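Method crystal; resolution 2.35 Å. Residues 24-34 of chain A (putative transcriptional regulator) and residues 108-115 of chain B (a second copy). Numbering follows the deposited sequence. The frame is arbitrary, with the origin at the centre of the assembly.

Chain A, residues 24-34: PSREVLKHVTS
Chain B 108-115: ALADWIEL

A helix of chain A running through to A:Thr33, and the part of a chain B helix that spans 108-115 and begins earlier in the chain, come from two copies of a putative transcriptional regulator and pack with their N-to-C directions 127° apart and their axes 9.6 Å apart at closest approach. Chain B is regular helix throughout; chain A is too until A:Val32 (-89/-10) and A:Thr33 (-123/3) drift, and A:Ser34 leaves the helix at -58/160. The nearest CA pair, A:Ser25 CA and B:Glu114 CA, 6.0 Å apart, marks the register.

The main bump is B:Ile113, in an m,t rotamer, which sits as a knob among A:Ser25, A:Val28, A:Leu29 and A:Val32. B:Ile113 CG2 fills one end of the hollow, 3.6 Å from A:Ser25 O, 3.7 Å from A:Ser25 CB and 4.0 Å from A:Val28 CG1. B:Ile113 CD1 reaches further along helix A, 3.9 Å from both A:Leu29 CA and A:Val32 CG2, and 4.0 Å from A:Leu29 CD1. A:Ser25 (chi1 p) is the small corner of the socket, and its CB and O lie directly against the B:Ile113 methyl CG2; A:Val28 (t) and A:Val32 (m) supply short, branched walls, while A:Leu29 (t,p) flanks the hole with a CA-to-CB bond directed sideways.

One turn back, B:Leu109 (t,p) makes a second, smaller bump. B:Leu109 CD2 lies 3.6 Å from A:Thr33 CG2, and B:Leu109 CD1 4.3 Å from A:Val32 CG2. A:Thr33 suits this place because its p rotamer separates two roles: A:Thr33 OG1 donates to A:Leu29 O at 2.5 Å within its own helix, leaving the methyl to meet leucine.

No hydrogen bond crosses the contact. It rests on fitted shape, burying 297 Å² summed over both sides, with B:Ile113 alone contributing 88 Å². The design rule is one beta-branched knob, a four-residue socket with a small residue at one corner, and a leucine one turn away.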

# COMPACT_ATOMS: atom_id res chain seq x y z
N PRO A 24 4.49 4.77 13.81
CA PRO A 24 3.34 3.86 13.60
C PRO A 24 2.58 4.00 12.25
O PRO A 24 1.72 3.17 11.92
CB PRO A 24 2.40 4.18 14.78
CG PRO A 24 3.26 4.92 15.79
CD PRO A 24 4.27 5.69 14.95
N SER A 25 2.88 5.04 11.47
CA SER A 25 2.25 5.16 10.15
C SER A 25 2.65 4.01 9.23
O SER A 25 1.91 3.64 8.30
CB SER A 25 2.60 6.52 9.49
OG SER A 25 4.01 6.69 9.45
N ARG A 26 3.85 3.45 9.48
CA ARG A 26 4.35 2.28 8.74
C ARG A 26 3.46 1.04 8.96
O ARG A 26 3.22 0.27 8.05
CB ARG A 26 5.76 1.99 9.15
CG ARG A 26 6.75 2.93 8.53
CD ARG A 26 8.17 2.61 8.98
NE ARG A 26 9.11 3.50 8.28
CZ ARG A 26 10.42 3.30 8.22
NH1 ARG A 26 10.97 2.25 8.82
NH2 ARG A 26 11.19 4.17 7.57
N GLU A 27 2.94 0.90 10.16
CA GLU A 27 2.01 -0.16 10.48
C GLU A 27 0.64 0.02 9.84
O GLU A 27 0.11 -0.90 9.24
CB GLU A 27 1.86 -0.24 12.00
CG GLU A 27 3.00 -0.93 12.64
CD GLU A 27 3.09 -2.38 12.15
OE1 GLU A 27 4.22 -2.82 11.81
OE2 GLU A 27 2.02 -3.06 12.09
N VAL A 28 0.08 1.21 9.97
CA VAL A 28 -1.13 1.58 9.23
C VAL A 28 -0.95 1.35 7.74
O VAL A 28 -1.81 0.79 7.10
CB VAL A 28 -1.52 3.04 9.49
CG1 VAL A 28 -2.80 3.43 8.67
CG2 VAL A 28 -1.61 3.30 11.02
N LEU A 29 0.17 1.75 7.19
CA LEU A 29 0.43 1.52 5.76
C LEU A 29 0.43 0.02 5.39
O LEU A 29 -0.19 -0.35 4.44
CB LEU A 29 1.72 2.22 5.33
CG LEU A 29 2.26 1.79 3.98
CD1 LEU A 29 1.53 2.52 2.87
CD2 LEU A 29 3.78 1.98 3.91
N LYS A 30 1.10 -0.80 6.19
CA LYS A 30 1.06 -2.24 6.07
C LYS A 30 -0.40 -2.80 6.13
O LYS A 30 -0.83 -3.60 5.26
CB LYS A 30 1.93 -2.90 7.16
CG LYS A 30 1.99 -4.42 6.99
CD LYS A 30 2.77 -5.21 8.08
CE LYS A 30 4.06 -5.84 7.49
NZ LYS A 30 4.56 -7.20 8.07
N HIS A 31 -1.16 -2.40 7.14
CA HIS A 31 -2.54 -2.91 7.23
C HIS A 31 -3.38 -2.60 6.00
O HIS A 31 -4.14 -3.45 5.56
CB HIS A 31 -3.24 -2.44 8.50
CG HIS A 31 -2.52 -2.83 9.76
ND1 HIS A 31 -2.68 -2.17 10.97
CD2 HIS A 31 -1.61 -3.81 9.98
CE1 HIS A 31 -1.92 -2.75 11.88
NE2 HIS A 31 -1.25 -3.73 11.31
N VAL A 32 -3.24 -1.39 5.44
CA VAL A 32 -4.20 -0.97 4.40
C VAL A 32 -3.75 -1.38 3.01
O VAL A 32 -4.48 -1.28 2.02
CB VAL A 32 -4.62 0.57 4.51
CG1 VAL A 32 -5.00 0.93 5.94
CG2 VAL A 32 -3.51 1.53 3.98
N THR A 33 -2.51 -1.85 2.92
CA THR A 33 -2.01 -2.23 1.61
C THR A 33 -1.52 -3.68 1.52
O THR A 33 -1.00 -4.08 0.46
CB THR A 33 -0.93 -1.26 1.12
OG1 THR A 33 0.12 -1.21 2.07
CG2 THR A 33 -1.50 0.14 0.84
N SER A 34 -1.68 -4.43 2.62
CA SER A 34 -1.50 -5.86 2.60
C SER A 34 -2.48 -6.37 1.59
O SER A 34 -3.43 -5.71 1.24
CB SER A 34 -1.77 -6.52 3.96
OG SER A 34 -3.16 -6.49 4.27
N ALA B 108 -0.34 10.33 -2.47
CA ALA B 108 -1.64 10.74 -1.86
C ALA B 108 -2.03 9.82 -0.69
O ALA B 108 -2.55 10.27 0.35
CB ALA B 108 -2.75 10.80 -2.94
N LEU B 109 -1.70 8.54 -0.82
CA LEU B 109 -1.99 7.55 0.21
C LEU B 109 -1.03 7.70 1.41
O LEU B 109 -1.47 7.69 2.58
CB LEU B 109 -1.97 6.11 -0.37
CG LEU B 109 -2.07 4.97 0.68
CD1 LEU B 109 -3.41 4.97 1.46
CD2 LEU B 109 -1.91 3.60 0.04
N ALA B 110 0.27 7.86 1.12
CA ALA B 110 1.28 8.11 2.13
C ALA B 110 0.91 9.36 2.93
O ALA B 110 0.91 9.32 4.16
CB ALA B 110 2.68 8.28 1.48
N ASP B 111 0.61 10.46 2.24
CA ASP B 111 0.24 11.69 2.93
C ASP B 111 -1.05 11.57 3.75
O ASP B 111 -1.12 12.06 4.84
CB ASP B 111 0.14 12.88 1.96
CG ASP B 111 -0.03 14.22 2.69
OD1 ASP B 111 0.98 14.70 3.29
OD2 ASP B 111 -1.15 14.77 2.70
N TRP B 112 -2.07 10.91 3.24
CA TRP B 112 -3.31 10.72 4.05
C TRP B 112 -3.02 9.97 5.35
O TRP B 112 -3.50 10.35 6.43
CB TRP B 112 -4.37 9.98 3.26
CG TRP B 112 -5.66 9.93 3.97
CD1 TRP B 112 -6.72 10.79 3.81
CD2 TRP B 112 -6.05 8.97 4.99
NE1 TRP B 112 -7.73 10.43 4.67
CE2 TRP B 112 -7.37 9.33 5.40
CE3 TRP B 112 -5.43 7.86 5.59
CZ2 TRP B 112 -8.07 8.61 6.39
CZ3 TRP B 112 -6.12 7.15 6.59
CH2 TRP B 112 -7.43 7.54 6.98
N ILE B 113 -2.26 8.89 5.24
CA ILE B 113 -1.89 8.10 6.41
C ILE B 113 -1.13 8.92 7.43
O ILE B 113 -1.47 8.89 8.58
CB ILE B 113 -1.08 6.80 6.02
CG1 ILE B 113 -2.04 5.75 5.39
CG2 ILE B 113 -0.37 6.22 7.27
CD1 ILE B 113 -1.36 4.76 4.54
N GLU B 114 -0.11 9.67 7.01
CA GLU B 114 0.64 10.47 7.94
C GLU B 114 -0.23 11.57 8.58
O GLU B 114 -0.17 11.78 9.78
CB GLU B 114 1.85 11.10 7.26
CG GLU B 114 2.94 10.15 6.81
CD GLU B 114 4.02 10.94 6.00
OE1 GLU B 114 3.67 11.98 5.43
OE2 GLU B 114 5.22 10.55 5.90
N LEU B 115 -1.03 12.24 7.75
CA LEU B 115 -1.93 13.29 8.21
C LEU B 115 -2.97 12.79 9.22
O LEU B 115 -3.24 13.44 10.25
CB LEU B 115 -2.61 14.00 7.00
CG LEU B 115 -3.73 15.05 7.25
CD1 LEU B 115 -3.30 16.17 8.18
CD2 LEU B 115 -4.23 15.65 5.91